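Local coordinates for antitoxin RelF (PDB 3G5O), which neutralises the RNase toxin RelG by binding it and, together with that toxin, represses its own promoter, at the interface of chains A and B. Residues are numbered along the deposited sequence; one frame, centred on the assembly and turned at random. Chains: chain A, Uncharacterized protein Rv2865; chain B, Uncharacterized protein Rv2866.

Contacts 1 and 2 lie about 15 Å apart, measured between the centres of their C-alpha atoms. Both use the same two strands of the toxin, 75-82 and 87-95. The antitoxin meets them with two consecutive helices. Helix 49-62 supplies contact 2 and helix 67-80 supplies contact 1. Each contact has a toxin arginine from strand 75-82 paired with an antitoxin carboxylate. Contact 1 adds a small aliphatic patch, and contact 2 adds aromatic rings. The antitoxin thus follows the toxin sheet through two successive helices, which fits its role in neutralising RelG.

Contact 1: the interface of chains A and B. Residues chain A 71, 74-75, 78; chain B 23, 80, 89, 91.
A:Asp75 and B:Arg80 form the polar part of this antitoxin-toxin interface. Helix 67-80 of RelF lies here against strands 75-82 and 87-95 of RelG, with the end of strand 19-23 beside them. The arginine grips the carboxylate side-on with two nitrogens, one to each oxygen. NE donates to OD1 of A:Asp75 at 2.8 Å. NH2 donates to OD2 of A:Asp75 at 2.7 Å, and this pair is also the salt bridge. OD2 uses its syn lone pair; OD1 is met on its syn side, somewhat out of the carboxylate plane. Both oxygens are also tilted from the guanidinium plane. The grip is not flat: the carboxylate and guanidinium planes are 35° apart. Neither bond is straight. The arginine chain is extended from CG to NE, then turns at its last torsion (chi4 -74°), which presents the NE and NH2 edge to the aspartate. Two bonds on one carboxylate limit its rotation. The paired charges would probably help keep it ionised.

The apolar part lies beside the salt bridge. A:Ile78 reaches the toxin with its longer branch, CG1 and CD1. Its CG1 is beside the methyl CG1 of B:Val89, at 3.6 Å. With CG1 anti to the backbone N (chi1 -177°), the valine turns this methyl to the helix. The end of the isoleucine branch, CD1, meets CD2 of B:Leu91 at 3.7 Å, and these two side chains cross at about a right angle. The same leucine methyl also touches CB of A:Ala74, so it fits between residues one helical turn apart. The short side chain of A:Ala74 probably allows the close approach of strand and helix here.

Two further contacts border the patch. A:Ile71 lies one turn before A:Asp75, and its CG2 is 3.8 Å from NH2 of B:Arg80. On the other border, the methyl CG2 of B:Thr23 lies 3.6 Å from the backbone O of A:Ala74.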
loop_
_atom_site.group_PDB
_atom_site.type_symbol
_atom_site.label_atom_id
_atom_site.label_comp_id
_atom_site.label_asym_id
_atom_site.label_seq_id
_atom_site.Cartn_x
_atom_site.Cartn_y
_atom_site.Cartn_z
ATOM N N ILE A 71 -5.978 8.868 13.601
ATOM C CA ILE A 71 -4.724 8.734 14.339
ATOM C C ILE A 71 -4.425 9.992 15.154
ATOM O O ILE A 71 -4.024 9.904 16.302
ATOM C CB ILE A 71 -3.566 8.401 13.398
ATOM C CG1 ILE A 71 -3.726 6.976 12.845
ATOM C CG2 ILE A 71 -2.241 8.467 14.114
ATOM C CD1 ILE A 71 -2.903 6.775 11.604
ATOM N N ALA A 74 -6.858 9.881 18.117
ATOM C CA ALA A 74 -6.380 8.858 19.065
ATOM C C ALA A 74 -5.081 9.307 19.777
ATOM O O ALA A 74 -4.893 9.049 20.975
ATOM C CB ALA A 74 -6.156 7.536 18.332
ATOM N N ASP A 75 -4.206 9.996 19.044
ATOM C CA ASP A 75 -3.009 10.560 19.655
ATOM C C ASP A 75 -3.330 11.667 20.691
ATOM O O ASP A 75 -2.658 11.734 21.740
ATOM C CB ASP A 75 -1.995 11.015 18.597
ATOM C CG ASP A 75 -1.222 9.811 17.971
ATOM O OD1 ASP A 75 -1.179 8.694 18.586
ATOM O OD2 ASP A 75 -0.675 9.973 16.863
ATOM N N ILE A 78 -4.459 9.895 23.783
ATOM C CA ILE A 78 -3.341 9.391 24.524
ATOM C C ILE A 78 -2.731 10.516 25.372
ATOM O O ILE A 78 -2.454 10.301 26.549
ATOM C CB ILE A 78 -2.273 8.762 23.633
ATOM C CG1 ILE A 78 -2.778 7.422 23.069
ATOM C CG2 ILE A 78 -0.963 8.568 24.438
ATOM C CD1 ILE A 78 -1.930 6.898 21.943
ATOM N N THR B 23 -8.123 3.843 23.415
ATOM C CA THR B 23 -8.478 5.263 23.313
ATOM C C THR B 23 -9.970 5.449 23.169
ATOM O O THR B 23 -10.680 4.548 22.693
ATOM C CB THR B 23 -7.808 5.981 22.112
ATOM O OG1 THR B 23 -8.215 5.313 20.901
ATOM C CG2 THR B 23 -6.266 5.971 22.249
ATOM N N ARG B 80 -0.299 1.482 19.186
ATOM C CA ARG B 80 1.076 1.847 19.512
ATOM C C ARG B 80 1.563 0.970 20.662
ATOM O O ARG B 80 0.764 0.439 21.453
ATOM C CB ARG B 80 1.181 3.326 19.899
ATOM C CG ARG B 80 1.005 4.275 18.747
ATOM C CD ARG B 80 1.102 5.765 19.199
ATOM N NE ARG B 80 0.684 6.708 18.160
ATOM C CZ ARG B 80 1.399 7.027 17.071
ATOM N NH1 ARG B 80 2.605 6.482 16.825
ATOM N NH2 ARG B 80 0.920 7.909 16.219
ATOM N N VAL B 89 -1.571 0.699 23.276
ATOM C CA VAL B 89 -2.744 1.562 23.189
ATOM C C VAL B 89 -3.387 1.407 21.819
ATOM O O VAL B 89 -2.712 1.579 20.809
ATOM C CB VAL B 89 -2.392 3.072 23.445
ATOM C CG1 VAL B 89 -3.652 3.904 23.413
ATOM C CG2 VAL B 89 -1.723 3.259 24.785
ATOM N N LEU B 91 -5.613 2.447 18.767
ATOM C CA LEU B 91 -6.036 3.659 18.097
ATOM C C LEU B 91 -7.322 3.489 17.277
ATOM O O LEU B 91 -8.165 4.389 17.237
ATOM C CB LEU B 91 -4.906 4.120 17.179
ATOM C CG LEU B 91 -3.471 4.266 17.729
ATOM C CD1 LEU B 91 -2.600 4.899 16.636
ATOM C CD2 LEU B 91 -3.353 5.089 19.068
#

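Contact 2: the interface of chains A and B. Residues chain A 57, 60-61; chain B 76, 94.
B:Arg76 turns the edge of its guanidinium to A:Glu57 and one face to A:Tyr60, both of helix 49-62, and links the antitoxin to strand 75-82 of the toxin. The guanidinium meets the glutamate carboxylate edge to edge, with the planes only 9° apart. NE donates to OE1 of A:Glu57 at 2.8 Å, which is also the salt bridge, and NH2 donates to OE2 of A:Glu57 at 3.0 Å. Both oxygens use syn lone pairs. The glutamate chain is bent (chi2 -58°), which folds its carboxylate back toward the arginine.

The tightly packed part is the stack on A:Tyr60. The guanidinium lies almost parallel over one ring face, and NH1 is 3.6 Å from the ring centroid, a cation-pi contact. Bound at its edge and covered on one face, the guanidinium probably has little freedom to turn. Next to the guanidinium, CD of B:Arg76 rests 3.5 Å from CD2 of A:Tyr60.

The looser side is around B:Asp94. The hydroxyl OH of A:Tyr60 donates to the anti lone pair of OD1 of B:Asp94 at 2.9 Å. The carboxylate stands 82° from the tyrosine ring. A:Trp61 adds mainly its benzo rim, with CZ3 3.6 Å from CG of B:Asp94. Much less of its surface is hidden by the toxin than of the tyrosine's (13 against 48 Å²).

The site fastens the antitoxin helix to two adjacent toxin strands and so helps RelF hold RelG in the neutralised complex.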
loop_
_atom_site.group_PDB
_atom_site.type_symbol
_atom_site.label_atom_id
_atom_site.label_comp_id
_atom_site.label_asym_id
_atom_site.label_seq_id
_atom_site.Cartn_x
_atom_site.Cartn_y
_atom_site.Cartn_z
ATOM N N GLU A 57 0.172 -4.344 5.405
ATOM C CA GLU A 57 -0.680 -3.682 6.370
ATOM C C GLU A 57 -0.626 -2.149 6.204
ATOM O O GLU A 57 -1.609 -1.454 6.462
ATOM C CB GLU A 57 -0.290 -4.108 7.804
ATOM C CG GLU A 57 -0.595 -5.551 8.105
ATOM C CD GLU A 57 -2.096 -5.819 7.895
ATOM O OE1 GLU A 57 -2.914 -5.272 8.682
ATOM O OE2 GLU A 57 -2.452 -6.489 6.893
ATOM N N TYR A 60 -3.026 -1.485 3.443
ATOM C CA TYR A 60 -4.390 -1.541 3.942
ATOM C C TYR A 60 -4.801 -0.236 4.662
ATOM O O TYR A 60 -5.834 0.386 4.334
ATOM C CB TYR A 60 -4.594 -2.735 4.907
ATOM C CG TYR A 60 -5.993 -2.645 5.499
ATOM C CD1 TYR A 60 -7.097 -3.154 4.806
ATOM C CD2 TYR A 60 -6.212 -2.016 6.718
ATOM C CE1 TYR A 60 -8.404 -3.029 5.324
ATOM C CE2 TYR A 60 -7.486 -1.901 7.242
ATOM C CZ TYR A 60 -8.578 -2.399 6.535
ATOM O OH TYR A 60 -9.840 -2.267 7.071
ATOM N N TRP A 61 -4.007 0.137 5.669
ATOM C CA TRP A 61 -4.413 1.236 6.559
ATOM C C TRP A 61 -4.468 2.595 5.874
ATOM O O TRP A 61 -5.410 3.386 6.141
ATOM C CB TRP A 61 -3.568 1.299 7.820
ATOM C CG TRP A 61 -4.019 0.268 8.823
ATOM C CD1 TRP A 61 -3.373 -0.885 9.176
ATOM C CD2 TRP A 61 -5.226 0.313 9.596
ATOM N NE1 TRP A 61 -4.097 -1.555 10.141
ATOM C CE2 TRP A 61 -5.245 -0.850 10.410
ATOM C CE3 TRP A 61 -6.300 1.207 9.657
ATOM C CZ2 TRP A 61 -6.296 -1.140 11.292
ATOM C CZ3 TRP A 61 -7.362 0.928 10.552
ATOM C CH2 TRP A 61 -7.343 -0.244 11.346
ATOM N N ARG B 76 -9.108 -5.798 12.229
ATOM C CA ARG B 76 -7.716 -5.351 12.353
ATOM C C ARG B 76 -7.671 -4.353 13.492
ATOM O O ARG B 76 -8.639 -3.607 13.703
ATOM C CB ARG B 76 -7.270 -4.691 11.074
ATOM C CG ARG B 76 -6.749 -5.651 9.978
ATOM C CD ARG B 76 -6.239 -4.777 8.817
ATOM N NE ARG B 76 -5.527 -5.496 7.783
ATOM C CZ ARG B 76 -6.088 -6.072 6.724
ATOM N NH1 ARG B 76 -7.421 -6.054 6.515
ATOM N NH2 ARG B 76 -5.303 -6.679 5.873
ATOM N N ASP B 94 -10.956 -1.841 12.928
ATOM C CA ASP B 94 -11.664 -1.950 11.643
ATOM C C ASP B 94 -12.256 -3.345 11.477
ATOM O O ASP B 94 -11.626 -4.325 11.839
ATOM C CB ASP B 94 -10.702 -1.702 10.495
ATOM C CG ASP B 94 -10.710 -0.276 10.028
ATOM O OD1 ASP B 94 -10.423 -0.072 8.822
ATOM O OD2 ASP B 94 -10.991 0.643 10.864
#